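Local coordinates for dihydropteroate synthase (Clostridioides difficile, PDB 6PZ2), which catalyses the condensation of 6-hydroxymethyl-7,8-dihydropterin pyrophosphate with p-aminobenzoate to form 7,8-dihydropteroate, a folate precursor, and belongs to an enzyme family targeted by sulfonamide drugs, at residues A[132-137]-A[172-177]; A[205-210]-A[243-248]. All blocks are in the same frame, centred on the assembly; numbering follows the deposited sequence.

Overall arrangement
The two contacts are parallel strand pairs of one TIM barrel, their centres about 11 Å apart. Contact 1 joins strand 133-137 to strand 174-177; contact 2 joins strand 207-208 to strand 245-248. They also meet each other. Across the seam, L176 O and L207 N lie 2.8 Å apart and L176 N and P205 O 3.0 Å, probably hydrogen-bonded, so strands 174-177 and 207-208, the two ends of the eight-stranded sheet, join and close the barrel. Both contacts reach pteroic acid at the C-terminal end of the strands. D177 of contact 1 takes the pterin edge, while M137 of contact 1 and R247 of contact 2 lie against opposite faces of the pterin.

Contact 1 of 2, residues A[132-137]-A[172-177]; sequences AEVCIM and EKIVLD. With PT1 (pteroic acid), chain K; SO4 (sulfate ion), chain I.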
ATOM      1  N   ALA A 132      17.552   6.823 -27.574  1.00 38.36           N
ATOM      2  CA  ALA A 132      17.399   6.316 -26.212  1.00 34.59           C
ATOM      3  C   ALA A 132      15.963   6.552 -25.715  1.00 36.34           C
ATOM      4  O   ALA A 132      15.209   7.400 -26.223  1.00 31.18           O
ATOM      5  CB  ALA A 132      18.383   7.030 -25.331  1.00 38.30           C
ATOM      6  N   GLU A 133      15.618   5.842 -24.645  1.00 37.22           N
ATOM      7  CA  GLU A 133      14.452   6.176 -23.854  1.00 34.86           C
ATOM      8  C   GLU A 133      14.880   7.274 -22.889  1.00 30.23           C
ATOM      9  O   GLU A 133      16.054   7.335 -22.547  1.00 30.17           O
ATOM     10  CB  GLU A 133      13.959   4.956 -23.090  1.00 41.65           C
ATOM     11  CG  GLU A 133      14.266   3.708 -23.867  1.00 53.33           C
ATOM     12  CD  GLU A 133      13.039   2.876 -24.091  1.00 57.41           C
ATOM     13  OE1 GLU A 133      12.389   3.080 -25.128  1.00 67.96           O
ATOM     14  OE2 GLU A 133      12.738   2.087 -23.186  1.00 66.16           O
ATOM     15  N   VAL A 134      13.934   8.124 -22.534  1.00 28.55           N
ATOM     16  CA  VAL A 134      14.204   9.154 -21.558  1.00 29.96           C
ATOM     17  C   VAL A 134      13.027   9.270 -20.579  1.00 30.79           C
ATOM     18  O   VAL A 134      11.845   9.241 -20.946  1.00 31.84           O
ATOM     19  CB  VAL A 134      14.516  10.495 -22.245  1.00 31.25           C
ATOM     20  CG1 VAL A 134      13.454  10.907 -23.244  1.00 32.92           C
ATOM     21  CG2 VAL A 134      14.756  11.623 -21.247  1.00 31.82           C
ATOM     22  N   CYS A 135      13.398   9.469 -19.322  1.00 30.41           N
ATOM     23  CA  CYS A 135      12.489   9.915 -18.334  1.00 30.68           C
ATOM     24  C   CYS A 135      12.695  11.414 -18.139  1.00 29.14           C
ATOM     25  O   CYS A 135      13.733  11.854 -17.668  1.00 28.03           O
ATOM     26  CB  CYS A 135      12.678   9.178 -17.011  1.00 33.59           C
ATOM     27  SG  CYS A 135      11.554   9.740 -15.700  1.00 34.20           S
ATOM     28  N   ILE A 136      11.623  12.142 -18.399  1.00 30.36           N
ATOM     29  CA  ILE A 136      11.587  13.575 -18.227  1.00 28.87           C
ATOM     30  C   ILE A 136      10.895  13.882 -16.906  1.00 28.16           C
ATOM     31  O   ILE A 136       9.687  13.760 -16.790  1.00 29.84           O
ATOM     32  CB  ILE A 136      10.814  14.259 -19.368  1.00 27.89           C
ATOM     33  CG1 ILE A 136      11.432  13.953 -20.730  1.00 31.11           C
ATOM     34  CG2 ILE A 136      10.701  15.755 -19.113  1.00 29.22           C
ATOM     35  CD1 ILE A 136      10.702  14.612 -21.889  1.00 34.86           C
ATOM     36  N   MET A 137      11.669  14.355 -15.959  1.00 26.55           N
ATOM     37  CA  MET A 137      11.167  14.600 -14.658  1.00 28.65           C
ATOM     38  C   MET A 137      10.976  16.107 -14.450  1.00 31.65           C
ATOM     39  O   MET A 137      11.821  16.877 -14.853  1.00 29.13           O
ATOM     40  CB  MET A 137      12.135  14.069 -13.601  1.00 30.56           C
ATOM     41  CG  MET A 137      11.512  13.996 -12.219  1.00 30.28           C
ATOM     42  SD  MET A 137      12.661  13.753 -10.869  1.00 30.10           S
ATOM     43  CE  MET A 137      13.150  15.451 -10.552  1.00 28.36           C
ATOM     44  N   GLU A 172       7.304   7.583 -28.464  1.00 36.02           N
ATOM     45  CA  GLU A 172       7.193   6.343 -27.741  1.00 37.63           C
ATOM     46  C   GLU A 172       8.394   6.168 -26.800  1.00 40.74           C
ATOM     47  O   GLU A 172       8.428   5.209 -26.047  1.00 35.79           O
ATOM     48  CB  GLU A 172       7.130   5.188 -28.736  1.00 42.40           C
ATOM     49  CG  GLU A 172       8.506   4.846 -29.259  1.00 58.65           C
ATOM     50  CD  GLU A 172       8.509   4.147 -30.602  1.00 70.67           C
ATOM     51  OE1 GLU A 172       7.998   4.746 -31.569  1.00 81.03           O
ATOM     52  OE2 GLU A 172       9.026   3.016 -30.667  1.00 75.12           O
ATOM     53  N   LYS A 173       9.388   7.054 -26.832  1.00 36.59           N
ATOM     54  CA  LYS A 173      10.567   6.836 -26.018  1.00 34.95           C
ATOM     55  C   LYS A 173      10.446   7.601 -24.703  1.00 30.46           C
ATOM     56  O   LYS A 173      11.360   7.519 -23.884  1.00 31.22           O
ATOM     57  CB  LYS A 173      11.829   7.379 -26.693  1.00 37.37           C
ATOM     58  CG  LYS A 173      12.218   6.672 -27.971  1.00 41.42           C
ATOM     59  CD  LYS A 173      12.505   5.213 -27.752  1.00 38.72           C
ATOM     60  CE  LYS A 173      13.065   4.609 -29.014  1.00 41.74           C
ATOM     61  NZ  LYS A 173      13.887   3.433 -28.682  1.00 50.58           N
ATOM     62  N   ILE A 174       9.403   8.400 -24.579  1.00 28.62           N
ATOM     63  CA  ILE A 174       9.310   9.310 -23.447  1.00 32.30           C
ATOM     64  C   ILE A 174       8.432   8.722 -22.328  1.00 32.30           C
ATOM     65  O   ILE A 174       7.388   8.099 -22.570  1.00 37.24           O
ATOM     66  CB  ILE A 174       8.786  10.680 -23.892  1.00 29.67           C
ATOM     67  CG1 ILE A 174       9.788  11.340 -24.843  1.00 32.29           C
ATOM     68  CG2 ILE A 174       8.472  11.571 -22.693  1.00 29.60           C
ATOM     69  CD1 ILE A 174       9.223  12.545 -25.555  1.00 33.08           C
ATOM     70  N   VAL A 175       8.932   8.936 -21.120  1.00 28.89           N
ATOM     71  CA  VAL A 175       8.304   8.636 -19.860  1.00 29.04           C
ATOM     72  C   VAL A 175       8.302   9.939 -19.058  1.00 27.60           C
ATOM     73  O   VAL A 175       9.336  10.594 -19.035  1.00 28.94           O
ATOM     74  CB  VAL A 175       9.083   7.526 -19.128  1.00 28.64           C
ATOM     75  CG1 VAL A 175       8.528   7.276 -17.739  1.00 37.79           C
ATOM     76  CG2 VAL A 175       9.085   6.216 -19.899  1.00 33.23           C
ATOM     77  N   LEU A 176       7.207  10.280 -18.374  1.00 28.10           N
ATOM     78  CA  LEU A 176       7.150  11.485 -17.538  1.00 29.25           C
ATOM     79  C   LEU A 176       7.079  11.131 -16.046  1.00 32.64           C
ATOM     80  O   LEU A 176       6.491  10.129 -15.643  1.00 31.63           O
ATOM     81  CB  LEU A 176       5.918  12.312 -17.916  1.00 31.47           C
ATOM     82  CG  LEU A 176       5.674  12.561 -19.404  1.00 33.49           C
ATOM     83  CD1 LEU A 176       4.374  13.332 -19.597  1.00 31.36           C
ATOM     84  CD2 LEU A 176       6.829  13.320 -20.037  1.00 32.36           C
ATOM     85  N   ASP A 177       7.596  12.035 -15.223  1.00 25.69           N
ATOM     86  CA  ASP A 177       7.693  11.840 -13.819  1.00 26.91           C
ATOM     87  C   ASP A 177       7.483  13.199 -13.147  1.00 31.26           C
ATOM     88  O   ASP A 177       8.150  14.157 -13.525  1.00 29.67           O
ATOM     89  CB  ASP A 177       9.062  11.269 -13.445  1.00 28.16           C
ATOM     90  CG  ASP A 177       9.326  11.078 -11.961  1.00 26.58           C
ATOM     91  OD1 ASP A 177       8.634  11.732 -11.151  1.00 29.17           O
ATOM     92  OD2 ASP A 177      10.247  10.295 -11.633  1.00 32.15           O
TER
HETATM   93  C2  PT1 K 310      12.639  10.589  -8.800  1.00 26.79           C
HETATM   94  C3  PT1 K 310      14.010  10.630  -8.319  1.00 29.36           C
HETATM   95  C5  PT1 K 310      15.014  10.327  -9.340  1.00 27.84           C
HETATM   96  N6  PT1 K 310      14.390  10.896  -7.041  1.00 31.44           N
HETATM   97  C7  PT1 K 310      13.337  10.075 -10.968  1.00 32.60           C
HETATM   98  N9  PT1 K 310      14.624  10.093 -10.592  1.00 31.81           N
HETATM   99  C10 PT1 K 310      15.693  10.921  -6.718  1.00 29.42           C
HETATM  100  N11 PT1 K 310      12.989   9.800 -12.238  1.00 31.28           N
HETATM  101  C12 PT1 K 310      16.661  10.672  -7.700  1.00 29.46           C
HETATM  102  C21 PT1 K 310      13.593  14.253  -0.003  1.00 35.54           C
HETATM  103  O22 PT1 K 310      12.746  15.159   0.031  1.00 40.08           O
HETATM  104  O1  PT1 K 310      11.609  10.841  -7.977  1.00 32.81           O
HETATM  105  N4  PT1 K 310      12.351  10.345 -10.094  1.00 33.57           N
HETATM  106  N8  PT1 K 310      16.311  10.344  -8.965  1.00 31.94           N
HETATM  107  C13 PT1 K 310      16.100  11.256  -5.299  1.00 32.92           C
HETATM  108  N14 PT1 K 310      15.620  12.601  -5.002  1.00 29.63           N
HETATM  109  C15 PT1 K 310      15.200  12.977  -3.774  1.00 31.22           C
HETATM  110  C16 PT1 K 310      15.452  12.221  -2.623  1.00 30.57           C
HETATM  111  C17 PT1 K 310      14.432  14.129  -3.673  1.00 31.53           C
HETATM  112  C18 PT1 K 310      14.960  12.660  -1.396  1.00 34.52           C
HETATM  113  C19 PT1 K 310      13.935  14.568  -2.449  1.00 31.87           C
HETATM  114  C20 PT1 K 310      14.192  13.823  -1.310  1.00 34.78           C
HETATM  115  O23 PT1 K 310      13.896  13.668   1.039  1.00 33.18           O
HETATM  116  S   SO4 I 308      14.682   2.145 -32.079  1.00119.04           S
HETATM  117  O1  SO4 I 308      15.907   2.077 -32.914  1.00109.17           O
HETATM  118  O2  SO4 I 308      14.881   3.195 -31.054  1.00129.94           O
HETATM  119  O3  SO4 I 308      14.421   0.811 -31.465  1.00110.74           O
HETATM  120  O4  SO4 I 308      13.524   2.590 -32.887  1.00101.71           O
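Strands 133-137 and 174-177 belong to a beta-alpha-beta unit of the TIM barrel, linked through helix 149-166 and running parallel. Four backbone bonds zip them together, V134 N to K173 O just ahead of the second strand, V175 N to V134 O, I136 N to V175 O and D177 N to I136 O; in the last, the donor sits above the carbonyl plane and the N-H...O angle falls to 141°. V134, I136, I174 and L176 turn outward. V134 CG1 meets I174 CG1 at 4.0 Å with the two side chains side by side, and I136 CD1 comes within 3.9 Å of I174 CG2; helix 149-166 packs over this face.

C135, M137, V175 and D177 face the barrel interior. With SG anti to the backbone N (chi1 179°), C135 rests its sulfur 3.7 Å from D177 CB. M137 and D177 lie side by side, M137 CG 3.7 Å from D177 CG, and beyond that point the methionine leads away, placing SD over one face of the pterin, 3.5 Å from N4. D177 OD2 accepts a hydrogen bond from N11 of pteroic acid at 2.9 Å and lies 2.6 Å from its N4, while OD1 is held by G179 N. That second-shell bond fixes how the carboxylate is turned toward the ligand.

At the opposite end of the strands, the side chains of E133 and K173 cross at about a right angle in a long salt bridge, OE1 to NZ 3.9 Å. K173 NZ also bonds D131 O and a sulfate ion. Aliphatic residues turned to the surrounding helices, ligand-binding groups at the C-terminal strand ends: this is the usual layout of a TIM-barrel active site, here forming the pterin pocket.

Contact 2 of 2, residues A[205-210]-A[243-248]; sequences PILLGT and VDIVRV. With PT1 (pteroic acid), chain K; SO4 (sulfate ion), chain B.
The guanidinium of R247, whose CB packs 4.2 Å from L207 CD2, lies nearly parallel to the pterin of pteroic acid, with PT1 N8 3.2 Å above its plane and over its centre. Sulfate sits at its edge, in plane: NH2 donates to O2 at 2.8 Å and NH1 to O3, with a weak bond from NH1 to O2. CG leaves anti to the backbone N (chi1 179°), and the extended chain beyond it brings the guanidinium over the pterin face; NE is held by a salt bridge to D53.

L207 turns into the barrel too, its CD1 against I245 CG2 at 3.8 Å and its CD2 3.6 Å from PT1 N11. Further back, D244 grips I206 twice: its N donates to I206 O, which I245 N also reaches, and OD2 accepts from I206 N through its anti lone pair (3.1 Å). The pairing continues with L208 N to I245 O and R247 N to L208 O. Past it, a water bridges T210 N and R247 O.

G209 O lies 3.2 Å from PT1 O1, at most a weak bond and dependent on O1 carrying a proton; K213 bonds both G209 O and the ligand. R60 and H249 also bond the sulfate. An anion bound beside the pterin is consistent with the place where the substrate's pyrophosphate would sit, its negative charge probably stabilised by R247.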
ATOM      1  N   PRO A 205       3.631   7.203 -20.597  1.00 35.21           N
ATOM      2  CA  PRO A 205       3.932   6.385 -19.433  1.00 32.12           C
ATOM      3  C   PRO A 205       4.433   7.266 -18.281  1.00 32.25           C
ATOM      4  O   PRO A 205       4.992   8.333 -18.535  1.00 33.28           O
ATOM      5  CB  PRO A 205       5.017   5.401 -19.864  1.00 34.63           C
ATOM      6  CG  PRO A 205       4.947   5.386 -21.379  1.00 34.43           C
ATOM      7  CD  PRO A 205       4.452   6.768 -21.734  1.00 34.02           C
ATOM      8  N   ILE A 206       4.143   6.870 -17.040  1.00 30.09           N
ATOM      9  CA  ILE A 206       4.502   7.701 -15.868  1.00 28.88           C
ATOM     10  C   ILE A 206       5.409   6.893 -14.946  1.00 27.56           C
ATOM     11  O   ILE A 206       5.197   5.688 -14.741  1.00 26.70           O
ATOM     12  CB  ILE A 206       3.230   8.168 -15.137  1.00 32.92           C
ATOM     13  CG1 ILE A 206       2.396   9.068 -16.055  1.00 37.77           C
ATOM     14  CG2 ILE A 206       3.543   8.855 -13.813  1.00 31.82           C
ATOM     15  CD1 ILE A 206       0.952   9.190 -15.631  1.00 48.78           C
ATOM     16  N   LEU A 207       6.415   7.582 -14.414  1.00 25.01           N
ATOM     17  CA  LEU A 207       7.325   7.037 -13.457  1.00 25.19           C
ATOM     18  C   LEU A 207       7.221   7.851 -12.171  1.00 28.69           C
ATOM     19  O   LEU A 207       7.139   9.092 -12.221  1.00 24.56           O
ATOM     20  CB  LEU A 207       8.750   7.061 -14.014  1.00 29.84           C
ATOM     21  CG  LEU A 207       9.822   6.358 -13.182  1.00 31.69           C
ATOM     22  CD1 LEU A 207      10.956   5.876 -14.073  1.00 39.82           C
ATOM     23  CD2 LEU A 207      10.383   7.282 -12.128  1.00 35.93           C
ATOM     24  N   LEU A 208       7.225   7.130 -11.053  1.00 27.04           N
ATOM     25  CA  LEU A 208       7.073   7.795  -9.742  1.00 30.50           C
ATOM     26  C   LEU A 208       8.216   7.387  -8.816  1.00 27.43           C
ATOM     27  O   LEU A 208       8.581   6.202  -8.721  1.00 28.49           O
ATOM     28  CB  LEU A 208       5.711   7.428  -9.135  1.00 28.36           C
ATOM     29  CG  LEU A 208       5.461   7.991  -7.747  1.00 30.64           C
ATOM     30  CD1 LEU A 208       5.375   9.506  -7.821  1.00 32.24           C
ATOM     31  CD2 LEU A 208       4.191   7.416  -7.124  1.00 33.58           C
ATOM     32  N   GLY A 209       8.756   8.372  -8.105  1.00 28.03           N
ATOM     33  CA  GLY A 209       9.709   8.054  -7.071  1.00 30.31           C
ATOM     34  C   GLY A 209       9.443   8.802  -5.776  1.00 32.79           C
ATOM     35  O   GLY A 209       9.463  10.031  -5.764  1.00 32.65           O
ATOM     36  N   THR A 210       9.220   8.043  -4.705  1.00 31.06           N
ATOM     37  CA  THR A 210       8.915   8.587  -3.360  1.00 33.46           C
ATOM     38  C   THR A 210       9.782   7.921  -2.293  1.00 29.94           C
ATOM     39  O   THR A 210       9.882   8.420  -1.177  1.00 30.59           O
ATOM     40  CB  THR A 210       7.453   8.357  -2.954  1.00 31.13           C
ATOM     41  OG1 THR A 210       7.240   6.947  -2.833  1.00 36.40           O
ATOM     42  CG2 THR A 210       6.486   8.947  -3.953  1.00 30.40           C
ATOM     43  N   VAL A 243       0.381   5.109 -12.732  1.00 32.92           N
ATOM     44  CA  VAL A 243       1.833   4.958 -12.739  1.00 31.45           C
ATOM     45  C   VAL A 243       2.215   3.618 -13.374  1.00 34.20           C
ATOM     46  O   VAL A 243       1.606   2.597 -13.082  1.00 33.79           O
ATOM     47  CB  VAL A 243       2.428   5.077 -11.336  1.00 26.49           C
ATOM     48  CG1 VAL A 243       3.872   4.659 -11.348  1.00 28.39           C
ATOM     49  CG2 VAL A 243       2.255   6.486 -10.767  1.00 28.25           C
ATOM     50  N   ASP A 244       3.267   3.648 -14.186  1.00 33.43           N
ATOM     51  CA  ASP A 244       3.751   2.481 -14.925  1.00 30.63           C
ATOM     52  C   ASP A 244       5.032   1.934 -14.304  1.00 30.90           C
ATOM     53  O   ASP A 244       5.320   0.751 -14.417  1.00 28.46           O
ATOM     54  CB  ASP A 244       4.053   2.875 -16.373  1.00 33.79           C
ATOM     55  CG  ASP A 244       2.780   3.115 -17.153  1.00 32.99           C
ATOM     56  OD1 ASP A 244       2.062   2.108 -17.406  1.00 38.21           O
ATOM     57  OD2 ASP A 244       2.469   4.306 -17.423  1.00 30.44           O
ATOM     58  N   ILE A 245       5.843   2.819 -13.726  1.00 25.06           N
ATOM     59  CA  ILE A 245       7.124   2.423 -13.234  1.00 25.75           C
ATOM     60  C   ILE A 245       7.307   3.114 -11.890  1.00 25.11           C
ATOM     61  O   ILE A 245       7.108   4.336 -11.847  1.00 23.66           O
ATOM     62  CB  ILE A 245       8.269   2.864 -14.178  1.00 29.27           C
ATOM     63  CG1 ILE A 245       8.034   2.440 -15.631  1.00 32.84           C
ATOM     64  CG2 ILE A 245       9.605   2.386 -13.638  1.00 27.78           C
ATOM     65  CD1 ILE A 245       9.088   2.897 -16.617  1.00 35.02           C
ATOM     66  N   VAL A 246       7.760   2.375 -10.880  1.00 25.14           N
ATOM     67  CA  VAL A 246       8.106   2.980  -9.601  1.00 27.43           C
ATOM     68  C   VAL A 246       9.602   2.800  -9.372  1.00 29.12           C
ATOM     69  O   VAL A 246      10.144   1.721  -9.581  1.00 27.78           O
ATOM     70  CB  VAL A 246       7.292   2.410  -8.421  1.00 28.04           C
ATOM     71  CG1 VAL A 246       5.843   2.852  -8.509  1.00 32.53           C
ATOM     72  CG2 VAL A 246       7.374   0.894  -8.305  1.00 30.35           C
ATOM     73  N   ARG A 247      10.240   3.865  -8.907  1.00 26.68           N
ATOM     74  CA  ARG A 247      11.660   3.849  -8.621  1.00 30.67           C
ATOM     75  C   ARG A 247      11.803   3.676  -7.104  1.00 29.81           C
ATOM     76  O   ARG A 247      11.477   4.612  -6.392  1.00 27.63           O
ATOM     77  CB  ARG A 247      12.293   5.182  -9.064  1.00 31.36           C
ATOM     78  CG  ARG A 247      13.787   5.347  -8.815  1.00 30.96           C
ATOM     79  CD  ARG A 247      14.342   6.689  -9.282  1.00 34.78           C
ATOM     80  NE  ARG A 247      15.751   6.935  -8.994  1.00 29.51           N
ATOM     81  CZ  ARG A 247      16.250   7.299  -7.822  1.00 30.42           C
ATOM     82  NH1 ARG A 247      15.460   7.554  -6.787  1.00 33.55           N
ATOM     83  NH2 ARG A 247      17.562   7.387  -7.684  1.00 32.53           N
ATOM     84  N   VAL A 248      12.382   2.574  -6.639  1.00 26.39           N
ATOM     85  CA  VAL A 248      12.353   2.165  -5.239  1.00 28.85           C
ATOM     86  C   VAL A 248      13.710   1.631  -4.780  1.00 29.83           C
ATOM     87  O   VAL A 248      14.461   1.069  -5.577  1.00 27.82           O
ATOM     88  CB  VAL A 248      11.268   1.109  -4.984  1.00 27.43           C
ATOM     89  CG1 VAL A 248       9.882   1.707  -5.190  1.00 27.35           C
ATOM     90  CG2 VAL A 248      11.485  -0.126  -5.854  1.00 29.35           C
TER
HETATM   91  C2  PT1 K 310      12.639  10.589  -8.800  1.00 26.79           C
HETATM   92  C3  PT1 K 310      14.010  10.630  -8.319  1.00 29.36           C
HETATM   93  C5  PT1 K 310      15.014  10.327  -9.340  1.00 27.84           C
HETATM   94  N6  PT1 K 310      14.390  10.896  -7.041  1.00 31.44           N
HETATM   95  C7  PT1 K 310      13.337  10.075 -10.968  1.00 32.60           C
HETATM   96  N9  PT1 K 310      14.624  10.093 -10.592  1.00 31.81           N
HETATM   97  C10 PT1 K 310      15.693  10.921  -6.718  1.00 29.42           C
HETATM   98  N11 PT1 K 310      12.989   9.800 -12.238  1.00 31.28           N
HETATM   99  C12 PT1 K 310      16.661  10.672  -7.700  1.00 29.46           C
HETATM  100  C21 PT1 K 310      13.593  14.253  -0.003  1.00 35.54           C
HETATM  101  O22 PT1 K 310      12.746  15.159   0.031  1.00 40.08           O
HETATM  102  O1  PT1 K 310      11.609  10.841  -7.977  1.00 32.81           O
HETATM  103  N4  PT1 K 310      12.351  10.345 -10.094  1.00 33.57           N
HETATM  104  N8  PT1 K 310      16.311  10.344  -8.965  1.00 31.94           N
HETATM  105  C13 PT1 K 310      16.100  11.256  -5.299  1.00 32.92           C
HETATM  106  N14 PT1 K 310      15.620  12.601  -5.002  1.00 29.63           N
HETATM  107  C15 PT1 K 310      15.200  12.977  -3.774  1.00 31.22           C
HETATM  108  C16 PT1 K 310      15.452  12.221  -2.623  1.00 30.57           C
HETATM  109  C17 PT1 K 310      14.432  14.129  -3.673  1.00 31.53           C
HETATM  110  C18 PT1 K 310      14.960  12.660  -1.396  1.00 34.52           C
HETATM  111  C19 PT1 K 310      13.935  14.568  -2.449  1.00 31.87           C
HETATM  112  C20 PT1 K 310      14.192  13.823  -1.310  1.00 34.78           C
HETATM  113  O23 PT1 K 310      13.896  13.668   1.039  1.00 33.18           O
HETATM  114  S   SO4 B 301      17.678   8.259  -3.751  1.00 38.62           S
HETATM  115  O1  SO4 B 301      17.863   9.550  -3.052  1.00 40.05           O
HETATM  116  O2  SO4 B 301      18.131   8.387  -5.154  1.00 44.90           O
HETATM  117  O3  SO4 B 301      16.247   7.884  -3.727  1.00 43.84           O
HETATM  118  O4  SO4 B 301      18.473   7.212  -3.071  1.00 34.43           O
HETATM  119  O   HOH W   1       9.092   5.228  -5.043  1.00 35.23           O